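PDB 6QRO: glutamine cyclotransferase from Tannerella forsythia, which probably catalyses the zinc-dependent cyclisation of N-terminal glutamine to pyroglutamate, as a bacterial type II glutaminyl cyclase of the M28 peptidase fold. Local coordinates for residues A[55-60]-A[108-113]. Residues are numbered along the deposited sequence; the frame is centred on the assembly and turned at random.
Sequences QRCADY and AHWDSR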
# COMPACT_ATOMS: atom_id res chain seq x y z
N GLN A 55 12.30 7.20 -10.35
CA GLN A 55 11.88 7.15 -11.76
C GLN A 55 12.06 5.76 -12.35
O GLN A 55 11.17 5.24 -13.03
CB GLN A 55 12.66 8.18 -12.58
CG GLN A 55 12.32 8.15 -14.06
CD GLN A 55 10.90 8.60 -14.37
OE1 GLN A 55 10.39 9.56 -13.78
NE2 GLN A 55 10.25 7.90 -15.29
N ARG A 56 13.22 5.14 -12.12
CA ARG A 56 13.43 3.78 -12.61
C ARG A 56 12.41 2.82 -12.02
O ARG A 56 11.94 1.89 -12.70
CB ARG A 56 14.85 3.31 -12.30
CG ARG A 56 15.87 3.82 -13.26
CD ARG A 56 17.17 3.07 -13.07
NE ARG A 56 18.34 3.79 -13.57
CZ ARG A 56 18.53 4.10 -14.85
NH1 ARG A 56 17.67 3.73 -15.78
NH2 ARG A 56 19.62 4.76 -15.21
N CYS A 57 12.05 3.03 -10.75
CA CYS A 57 11.07 2.16 -10.11
C CYS A 57 9.67 2.39 -10.67
O CYS A 57 8.90 1.44 -10.82
CB CYS A 57 11.10 2.39 -8.61
SG CYS A 57 10.19 1.17 -7.77
N ALA A 58 9.31 3.64 -10.97
CA ALA A 58 8.05 3.93 -11.65
C ALA A 58 7.90 3.14 -12.95
O ALA A 58 6.85 2.55 -13.22
CB ALA A 58 7.93 5.42 -11.92
N ASP A 59 8.94 3.15 -13.80
CA ASP A 59 8.89 2.33 -15.01
C ASP A 59 8.72 0.87 -14.67
O ASP A 59 7.93 0.16 -15.29
CB ASP A 59 10.15 2.49 -15.88
CG ASP A 59 10.14 3.75 -16.70
OD1 ASP A 59 9.05 4.30 -16.92
OD2 ASP A 59 11.21 4.17 -17.16
N TYR A 60 9.45 0.41 -13.65
CA TYR A 60 9.43 -1.00 -13.31
C TYR A 60 8.03 -1.44 -12.86
O TYR A 60 7.50 -2.44 -13.34
CB TYR A 60 10.47 -1.27 -12.23
CG TYR A 60 10.41 -2.65 -11.70
CD1 TYR A 60 10.82 -3.73 -12.48
CD2 TYR A 60 9.95 -2.90 -10.42
CE1 TYR A 60 10.76 -5.01 -11.99
CE2 TYR A 60 9.89 -4.18 -9.92
CZ TYR A 60 10.29 -5.23 -10.72
OH TYR A 60 10.24 -6.50 -10.23
N ALA A 108 -1.87 0.46 -2.56
CA ALA A 108 -0.73 0.56 -1.66
C ALA A 108 0.11 1.73 -2.12
O ALA A 108 0.02 2.17 -3.27
CB ALA A 108 0.11 -0.72 -1.62
N HIS A 109 0.93 2.25 -1.22
CA HIS A 109 1.86 3.30 -1.60
C HIS A 109 3.22 2.71 -1.94
O HIS A 109 3.63 1.67 -1.41
CB HIS A 109 1.98 4.36 -0.50
CG HIS A 109 3.07 4.11 0.51
ND1 HIS A 109 4.37 4.52 0.31
CD2 HIS A 109 3.03 3.55 1.74
CE1 HIS A 109 5.09 4.21 1.37
NE2 HIS A 109 4.30 3.61 2.25
N TRP A 110 3.89 3.34 -2.91
CA TRP A 110 5.13 2.81 -3.42
C TRP A 110 6.34 3.71 -3.19
O TRP A 110 7.47 3.22 -3.31
CB TRP A 110 5.00 2.51 -4.92
CG TRP A 110 4.99 3.68 -5.88
CD1 TRP A 110 3.92 4.41 -6.27
CD2 TRP A 110 6.11 4.16 -6.63
NE1 TRP A 110 4.30 5.36 -7.20
CE2 TRP A 110 5.64 5.21 -7.45
CE3 TRP A 110 7.46 3.81 -6.69
CZ2 TRP A 110 6.47 5.91 -8.31
CZ3 TRP A 110 8.29 4.51 -7.57
CH2 TRP A 110 7.79 5.54 -8.36
N ASP A 111 6.15 4.97 -2.82
CA ASP A 111 7.29 5.83 -2.51
C ASP A 111 7.93 5.45 -1.18
O ASP A 111 7.33 4.82 -0.31
CB ASP A 111 6.86 7.30 -2.45
CG ASP A 111 5.81 7.57 -1.38
OD1 ASP A 111 4.76 6.89 -1.37
OD2 ASP A 111 6.04 8.46 -0.52
N SER A 112 9.19 5.87 -1.02
CA SER A 112 9.91 5.74 0.24
C SER A 112 10.09 7.10 0.89
O SER A 112 10.35 8.10 0.21
CB SER A 112 11.26 5.06 0.05
OG SER A 112 11.05 3.82 -0.57
N ARG A 113 9.98 7.11 2.21
CA ARG A 113 10.08 8.35 2.98
C ARG A 113 11.46 8.99 2.83
O ARG A 113 12.48 8.29 2.90
CB ARG A 113 9.82 8.06 4.46
CG ARG A 113 9.98 9.28 5.34
CD ARG A 113 9.07 9.14 6.51
NE ARG A 113 9.10 10.25 7.45
CZ ARG A 113 8.60 11.45 7.19
NH1 ARG A 113 8.08 11.72 5.99
NH2 ARG A 113 8.64 12.40 8.11
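Helix 52-67 packs against the chain just past the C-terminal end of strand 103-109, a central strand of the zinc-dependent M28 fold, and Trp110 joins the two, its indole reaching Cys57 and Ala58. The far side of its six-membered ring meets the helix: CZ3 of Trp110 lies 3.7 Å from CB of Cys57, and CH2 of Trp110 is 3.6 Å from CB of Ala58. Both carbons come at the ring obliquely. Cys57 adds a sulfur contact, with SG 4.9 Å from the centroid of the Trp110 six-membered ring and 67° off its normal. Its chi1 of -169° sets SG anti to the backbone N, which carries the sulfur along the CE3-CZ3 side of the indole. Ile92 and Val139 touch the same side chain, and His54 meets the indole. Beyond the tryptophan, His109 ND1 donates to Asp111 OD1 over 2.9 Å in a bent bond (N-H...O 139°), from above the carboxylate plane. His109 NE2 bonds to the zinc ligand Asp134, and Asp111 OD2 accepts from the backbone N of Asp167, a second zinc ligand, consistent with second-shell positioning of both. The Trp110 side chain itself lies about 12 Å from the zinc. Carbon and sulfur contacts on the helix side, together with the NE1 bond to Gln90 O in strand 86-96, fix this buried indole between helix and sheet.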